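PDB 6LD7: cystathionine gamma-synthase from Xanthomonas oryzae pv. oryzae KACC 10331, which probably catalyses the pyridoxal-phosphate-dependent formation of cystathionine in methionine biosynthesis. Local coordinates for residues Glu268-Ile273 and Ala309-Glu314; Ala274-Gly279 and Asp382-Leu387; Phe313-Gly318 and Arg323-Gly328. The protein carries 1 engineered substitution. All coordinates share one frame; numbering follows the deposited sequence.

The three contacts illustrate how one face of a small sheet is roofed by helices. Interactions 1 and 2 share helix 259-277 and have centres about 8 Å apart; interactions 1 and 3 share strand 310-315, with centres about 16 Å apart. Interactions 2 and 3, about 13 Å between centres, are joined where L277 CD1 lies 3.6 Å from F313 CD1 and where L387 CD2 lies 3.7 Å from F325 CZ. I273 CG2 reaches L387 CD1 at 3.6 Å, tying interaction 1 to interaction 2. Interaction 1 is linked toward the probable cofactor site: M310 packs on Y210, which follows K209, the lysine predicted to carry pyridoxal phosphate.

Interaction 1: Glu268-Ile273 and Ala309-Glu314; sequences ENADAI and AMMSFE
A270 and A309 bring their backbones together where helix 259-277 passes the start of strand 310-315, with the CA of A270 only 5.1 Å from the CA of A309. This is helix-on-sheet packing in the smaller, C-terminal sheet of a fold-type I pyridoxal phosphate enzyme. A309 still belongs to the loop entering the strand; from M310 onward the chain is extended, and M311 and F313 bond through their backbones to L373 and L371 of the adjoining strand. As the chain leaves A309 it moves away from residues 268-273, and longer side chains take over.

Small residues permit the close start. The CB of A270 points at the strand and sits 3.7 Å from the CA of A309, methyl against backbone, while the methyl of A309 lies to one flank. M311 fills the widening gap. Its CG lies between the backbone N and the carbonyl carbon (chi1 77°), and with chi2 fully extended this carries SD to the branch methyl of I273, CG2 to SD 4.0 Å, the two side chains set at a slant to one another. A bend at chi3 of 62° then turns CE onto A270. The side chains that meet are apolar, and all four touching residues are buried.

M310 and S312 face the other way: S312 OG is hydrogen-bonded to P160 O, and M310 packs on F187. On the helix, N269 ND2 binds the carbonyls of G376 and E378, fastening it to the chain ahead of helix 380-396, and E268 forms a salt bridge with R264 of a second subunit. Back at the interface, the terminal methyl of M311 covers both parts of A270, with CE 4.0 Å from A270 CB and 3.3 Å from A270 O.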
# COMPACT_ATOMS: atom_id res chain seq x y z
N GLU C 268 8.39 -3.02 -30.74
CA GLU C 268 8.84 -4.24 -31.47
C GLU C 268 7.62 -5.12 -31.78
O GLU C 268 7.43 -5.53 -32.92
CB GLU C 268 9.87 -4.99 -30.66
CG GLU C 268 10.37 -6.20 -31.38
CD GLU C 268 11.34 -7.15 -30.65
OE1 GLU C 268 11.50 -8.34 -31.07
OE2 GLU C 268 12.00 -6.70 -29.72
N ASN C 269 6.75 -5.31 -30.80
CA ASN C 269 5.55 -6.16 -30.99
C ASN C 269 4.61 -5.52 -32.00
O ASN C 269 4.09 -6.22 -32.88
CB ASN C 269 4.83 -6.41 -29.67
CG ASN C 269 5.60 -7.38 -28.80
OD1 ASN C 269 6.49 -8.12 -29.30
ND2 ASN C 269 5.20 -7.45 -27.54
N ALA C 270 4.39 -4.22 -31.91
CA ALA C 270 3.45 -3.52 -32.80
C ALA C 270 3.94 -3.57 -34.26
O ALA C 270 3.11 -3.84 -35.14
CB ALA C 270 3.27 -2.09 -32.34
N ASP C 271 5.22 -3.30 -34.49
CA ASP C 271 5.83 -3.44 -35.86
C ASP C 271 5.59 -4.86 -36.40
O ASP C 271 5.14 -4.97 -37.55
CB ASP C 271 7.33 -3.14 -35.83
CG ASP C 271 7.60 -1.68 -35.50
OD1 ASP C 271 6.62 -0.88 -35.38
OD2 ASP C 271 8.79 -1.33 -35.24
N ALA C 272 5.74 -5.90 -35.56
CA ALA C 272 5.50 -7.28 -36.03
C ALA C 272 4.01 -7.50 -36.30
O ALA C 272 3.69 -8.11 -37.26
CB ALA C 272 6.05 -8.25 -35.06
N ILE C 273 3.11 -6.91 -35.50
CA ILE C 273 1.70 -7.24 -35.64
C ILE C 273 1.22 -6.51 -36.86
O ILE C 273 0.37 -7.05 -37.63
CB ILE C 273 0.92 -6.92 -34.35
CG1 ILE C 273 1.25 -7.99 -33.31
CG2 ILE C 273 -0.55 -6.84 -34.61
CD1 ILE C 273 0.94 -7.63 -31.89
N ALA C 309 2.31 1.78 -30.08
CA ALA C 309 1.86 0.39 -29.95
C ALA C 309 0.33 0.32 -29.90
O ALA C 309 -0.20 -0.73 -29.53
CB ALA C 309 2.55 -0.23 -28.76
N MET C 310 -0.36 1.38 -30.25
CA MET C 310 -1.83 1.33 -30.52
C MET C 310 -2.04 1.18 -32.02
O MET C 310 -1.39 1.85 -32.80
CB MET C 310 -2.54 2.61 -30.08
CG MET C 310 -2.36 2.95 -28.58
SD MET C 310 -3.02 1.64 -27.49
CE MET C 310 -4.73 1.75 -28.09
N MET C 311 -2.98 0.35 -32.37
CA MET C 311 -3.43 0.25 -33.76
C MET C 311 -4.86 -0.29 -33.77
O MET C 311 -5.36 -0.88 -32.78
CB MET C 311 -2.49 -0.65 -34.57
CG MET C 311 -2.65 -2.09 -34.34
SD MET C 311 -1.44 -3.06 -35.37
CE MET C 311 0.11 -2.46 -34.70
N SER C 312 -5.51 -0.05 -34.89
CA SER C 312 -6.83 -0.59 -35.24
C SER C 312 -6.77 -1.26 -36.59
O SER C 312 -5.95 -0.86 -37.40
CB SER C 312 -7.87 0.54 -35.23
OG SER C 312 -8.01 0.97 -33.90
N PHE C 313 -7.74 -2.12 -36.86
CA PHE C 313 -7.88 -2.83 -38.13
C PHE C 313 -9.35 -3.25 -38.31
O PHE C 313 -10.09 -3.51 -37.32
CB PHE C 313 -6.84 -3.97 -38.18
CG PHE C 313 -7.18 -5.19 -37.36
CD1 PHE C 313 -6.87 -5.22 -36.03
CD2 PHE C 313 -7.93 -6.21 -37.89
CE1 PHE C 313 -7.24 -6.28 -35.23
CE2 PHE C 313 -8.28 -7.30 -37.10
CZ PHE C 313 -7.90 -7.35 -35.79
N GLU C 314 -9.80 -3.21 -39.55
CA GLU C 314 -11.15 -3.64 -39.99
C GLU C 314 -11.09 -5.08 -40.44
O GLU C 314 -10.33 -5.37 -41.35
CB GLU C 314 -11.64 -2.77 -41.12
CG GLU C 314 -12.06 -1.43 -40.60
CD GLU C 314 -12.36 -0.41 -41.66
OE1 GLU C 314 -12.45 0.80 -41.27
OE2 GLU C 314 -12.53 -0.85 -42.85

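Interaction 2: Ala274-Gly279 and Asp382-Leu387; sequences AELLDG and DLLIDL
L276, near the C-terminal end of helix 259-277, packs against L384 and L387 of helix 380-396, a helix-to-helix contact within the layer that covers the C-terminal sheet. The backbones stay well apart, 7.6 Å between the CA atoms of L276 and L384 at their nearest, and leucine side chains bridge the interval.

L276 carries the contact from its side. Its CG is swung opposite the backbone N (chi1 167°), and with chi2 at 77° this extends CD2 across to the second helix. L384 and L387 use another conformation, each with CG opposite the carbonyl carbon (L384 chi1 -67°), and being one helical turn apart they present neighbouring surfaces to the same partner. L384 and L276 run past each other in opposite senses, so a tip meets a root: L384 CD2 rests 4.0 Å from L276 CB. The L384 side chain also touches I273, a turn earlier on the first helix.

Helix 380-396 is anchored on other sides as well. D386 accepts the backbone N-H groups of R330 and Y331 through its two carboxylate oxygens, and D382 OD2 is bonded to T15 N and T18 OG1 of a second subunit. The L387 side chain lies askew to that of L276, and there the roles reverse: the far methyl CD2 of L276 approaches the near carbon CB of L387 to 3.9 Å.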
# COMPACT_ATOMS: atom_id res chain seq x y z
N ALA C 274 1.66 -5.28 -37.03
CA ALA C 274 1.27 -4.47 -38.22
C ALA C 274 1.72 -5.18 -39.51
O ALA C 274 0.94 -5.22 -40.47
CB ALA C 274 1.86 -3.07 -38.15
N GLU C 275 2.93 -5.72 -39.55
CA GLU C 275 3.34 -6.58 -40.68
C GLU C 275 2.33 -7.74 -40.90
O GLU C 275 2.10 -8.07 -42.05
CB GLU C 275 4.72 -7.24 -40.47
CG GLU C 275 5.88 -6.48 -41.04
CD GLU C 275 6.58 -7.16 -42.21
OE1 GLU C 275 5.88 -7.56 -43.13
OE2 GLU C 275 7.85 -7.31 -42.16
N LEU C 276 1.89 -8.48 -39.87
CA LEU C 276 0.96 -9.63 -40.13
C LEU C 276 -0.37 -9.08 -40.68
O LEU C 276 -0.93 -9.64 -41.62
CB LEU C 276 0.70 -10.36 -38.82
CG LEU C 276 -0.46 -11.35 -38.84
CD1 LEU C 276 0.01 -12.64 -39.56
CD2 LEU C 276 -0.93 -11.66 -37.42
N LEU C 277 -0.89 -7.99 -40.12
CA LEU C 277 -2.28 -7.57 -40.39
C LEU C 277 -2.32 -6.84 -41.75
O LEU C 277 -3.27 -7.00 -42.48
CB LEU C 277 -2.82 -6.66 -39.29
CG LEU C 277 -2.99 -7.31 -37.93
CD1 LEU C 277 -3.52 -6.28 -36.97
CD2 LEU C 277 -3.90 -8.53 -37.95
N ASP C 278 -1.32 -6.08 -42.09
CA ASP C 278 -1.38 -5.25 -43.31
C ASP C 278 -1.31 -6.15 -44.57
O ASP C 278 -0.31 -6.79 -44.76
CB ASP C 278 -0.22 -4.27 -43.36
CG ASP C 278 -0.30 -3.31 -44.53
OD1 ASP C 278 -1.40 -2.81 -44.85
OD2 ASP C 278 0.75 -2.97 -45.06
N GLY C 279 -2.33 -6.10 -45.40
CA GLY C 279 -2.47 -6.96 -46.59
C GLY C 279 -2.89 -8.40 -46.25
O GLY C 279 -3.00 -9.13 -47.15
N ASP C 382 4.07 -15.26 -29.46
CA ASP C 382 2.75 -15.66 -28.88
C ASP C 382 1.66 -14.75 -29.39
O ASP C 382 0.60 -15.27 -29.76
CB ASP C 382 2.78 -15.67 -27.35
CG ASP C 382 3.66 -16.75 -26.76
OD1 ASP C 382 3.74 -17.85 -27.39
OD2 ASP C 382 4.30 -16.49 -25.66
N LEU C 383 1.87 -13.44 -29.35
CA LEU C 383 0.83 -12.52 -29.86
C LEU C 383 0.51 -12.85 -31.31
O LEU C 383 -0.67 -12.83 -31.65
CB LEU C 383 1.28 -11.06 -29.75
CG LEU C 383 1.59 -10.65 -28.32
CD1 LEU C 383 1.89 -9.16 -28.25
CD2 LEU C 383 0.42 -11.02 -27.38
N LEU C 384 1.50 -13.19 -32.13
CA LEU C 384 1.23 -13.51 -33.57
C LEU C 384 0.48 -14.85 -33.74
O LEU C 384 -0.47 -14.93 -34.53
CB LEU C 384 2.54 -13.56 -34.34
CG LEU C 384 3.30 -12.25 -34.49
CD1 LEU C 384 4.66 -12.54 -35.08
CD2 LEU C 384 2.56 -11.29 -35.38
N ILE C 385 0.81 -15.85 -32.96
CA ILE C 385 0.06 -17.15 -32.99
C ILE C 385 -1.40 -16.88 -32.60
O ILE C 385 -2.35 -17.29 -33.34
CB ILE C 385 0.73 -18.12 -32.02
CG1 ILE C 385 2.08 -18.62 -32.57
CG2 ILE C 385 -0.23 -19.27 -31.67
CD1 ILE C 385 2.91 -19.33 -31.48
N ASP C 386 -1.61 -16.09 -31.55
CA ASP C 386 -2.98 -15.73 -31.10
C ASP C 386 -3.74 -15.00 -32.20
O ASP C 386 -4.92 -15.39 -32.46
CB ASP C 386 -2.92 -14.92 -29.81
CG ASP C 386 -4.10 -15.10 -28.85
OD1 ASP C 386 -4.74 -16.20 -28.84
OD2 ASP C 386 -4.34 -14.12 -28.07
N LEU C 387 -3.14 -13.99 -32.85
CA LEU C 387 -3.87 -13.26 -33.91
C LEU C 387 -4.13 -14.12 -35.16
O LEU C 387 -5.27 -14.03 -35.77
CB LEU C 387 -3.14 -11.97 -34.28
CG LEU C 387 -3.04 -10.94 -33.17
CD1 LEU C 387 -2.04 -9.88 -33.54
CD2 LEU C 387 -4.39 -10.32 -32.85

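Interaction 3: Phe313-Gly318 and Arg323-Gly328; sequences FELEGG and RAFVDG
F313, the first residue of its segment to meet the helix, reaches it with the end of its ring, CZ, and the side chains of F313 and F325 come from opposite directions. With chi1 at 77°, CG of F313 is tucked over the backbone, flanked by N and C, and CZ becomes the atom that touches the partner ring. The rings meet through their outer carbons, F313 CZ to F325 CZ 3.8 Å, with F325 CZ at the edge of the F313 ring and near its plane. Their planes are inclined at 57° and their centroids are 5.7 Å apart, an oblique pairing. The backbone of F313 is hydrogen-bonded to L371 of strand 370-374.

E314 faces away from the helix, and its OE1 is hydrogen-bonded to Y287 OH. L315 turns back toward the helix, and its CD2 lies 3.7 Å from F325 CB; L315 thus covers the root of the phenylalanine while F313 meets the ring's far end. Helix 380-396 adds L391, which touches both L315 and F325.

After L315 the strand ends. Strand 310-315, helix 319-327 and strand 333-334 form a beta-alpha-beta crossover, the two strands parallel within one sheet, and this contact folds the helix back onto the first of them. In the connecting turn E316 OE1 bonds N284 ND2, while its OE2 receives a weak bond from G317 N at 3.3 Å. G317 has a positive phi of 100°, a conformation suited to glycine, and G318 occupies the N-cap position of the helix that carries F325.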
# COMPACT_ATOMS: atom_id res chain seq x y z
N PHE C 313 -7.74 -2.12 -36.86
CA PHE C 313 -7.88 -2.83 -38.13
C PHE C 313 -9.35 -3.25 -38.31
O PHE C 313 -10.09 -3.51 -37.32
CB PHE C 313 -6.84 -3.97 -38.18
CG PHE C 313 -7.18 -5.19 -37.36
CD1 PHE C 313 -6.87 -5.22 -36.03
CD2 PHE C 313 -7.93 -6.21 -37.89
CE1 PHE C 313 -7.24 -6.28 -35.23
CE2 PHE C 313 -8.28 -7.30 -37.10
CZ PHE C 313 -7.90 -7.35 -35.79
N GLU C 314 -9.80 -3.21 -39.55
CA GLU C 314 -11.15 -3.64 -39.99
C GLU C 314 -11.09 -5.08 -40.44
O GLU C 314 -10.33 -5.37 -41.35
CB GLU C 314 -11.64 -2.77 -41.12
CG GLU C 314 -12.06 -1.43 -40.60
CD GLU C 314 -12.36 -0.41 -41.66
OE1 GLU C 314 -12.45 0.80 -41.27
OE2 GLU C 314 -12.53 -0.85 -42.85
N LEU C 315 -11.78 -5.94 -39.72
CA LEU C 315 -11.86 -7.38 -40.04
C LEU C 315 -13.01 -7.54 -41.04
O LEU C 315 -13.99 -6.83 -40.92
CB LEU C 315 -12.11 -8.10 -38.73
CG LEU C 315 -12.20 -9.60 -38.80
CD1 LEU C 315 -10.85 -10.17 -39.13
CD2 LEU C 315 -12.66 -10.09 -37.45
N GLU C 316 -12.76 -8.28 -42.08
CA GLU C 316 -13.72 -8.70 -43.11
C GLU C 316 -14.78 -9.59 -42.44
O GLU C 316 -14.42 -10.47 -41.60
CB GLU C 316 -12.94 -9.45 -44.22
CG GLU C 316 -13.81 -9.83 -45.40
CD GLU C 316 -14.49 -8.62 -46.03
OE1 GLU C 316 -13.74 -7.71 -46.45
OE2 GLU C 316 -15.76 -8.55 -46.05
N GLY C 317 -16.02 -9.45 -42.87
CA GLY C 317 -17.12 -10.36 -42.47
C GLY C 317 -17.89 -9.68 -41.39
O GLY C 317 -17.69 -8.47 -41.09
N GLY C 318 -18.73 -10.37 -40.71
CA GLY C 318 -19.66 -9.51 -39.95
C GLY C 318 -19.11 -9.01 -38.63
O GLY C 318 -17.91 -9.10 -38.29
N ARG C 323 -17.05 -11.65 -33.56
CA ARG C 323 -17.39 -12.52 -32.42
C ARG C 323 -16.50 -13.74 -32.51
O ARG C 323 -15.96 -14.17 -31.44
CB ARG C 323 -18.83 -13.02 -32.45
CG ARG C 323 -19.88 -11.97 -32.12
CD ARG C 323 -21.35 -12.45 -32.31
NE ARG C 323 -22.26 -11.40 -31.86
CZ ARG C 323 -22.68 -11.29 -30.60
NH1 ARG C 323 -22.27 -12.16 -29.70
NH2 ARG C 323 -23.50 -10.33 -30.24
N ALA C 324 -16.32 -14.31 -33.71
CA ALA C 324 -15.46 -15.52 -33.80
C ALA C 324 -13.98 -15.14 -33.48
O ALA C 324 -13.30 -15.86 -32.74
CB ALA C 324 -15.59 -16.13 -35.16
N PHE C 325 -13.50 -14.00 -33.99
CA PHE C 325 -12.09 -13.57 -33.80
C PHE C 325 -11.83 -13.50 -32.29
O PHE C 325 -10.91 -14.08 -31.75
CB PHE C 325 -11.86 -12.24 -34.52
CG PHE C 325 -10.46 -11.70 -34.41
CD1 PHE C 325 -10.03 -11.03 -33.29
CD2 PHE C 325 -9.55 -11.88 -35.45
CE1 PHE C 325 -8.72 -10.58 -33.21
CE2 PHE C 325 -8.25 -11.42 -35.35
CZ PHE C 325 -7.83 -10.78 -34.23
N VAL C 326 -12.66 -12.73 -31.59
CA VAL C 326 -12.50 -12.34 -30.18
C VAL C 326 -12.73 -13.56 -29.31
O VAL C 326 -12.10 -13.67 -28.29
CB VAL C 326 -13.49 -11.18 -29.94
CG1 VAL C 326 -13.89 -11.02 -28.53
CG2 VAL C 326 -12.91 -9.91 -30.52
N ASP C 327 -13.52 -14.51 -29.78
CA ASP C 327 -13.95 -15.65 -28.95
C ASP C 327 -12.73 -16.34 -28.35
O ASP C 327 -12.51 -16.16 -27.18
CB ASP C 327 -14.86 -16.62 -29.70
CG ASP C 327 -15.56 -17.60 -28.77
OD1 ASP C 327 -15.24 -17.58 -27.59
OD2 ASP C 327 -16.40 -18.37 -29.25
N GLY C 328 -11.94 -17.14 -29.00
CA GLY C 328 -10.86 -17.73 -28.14
C GLY C 328 -9.48 -17.02 -28.05
O GLY C 328 -8.48 -17.73 -27.87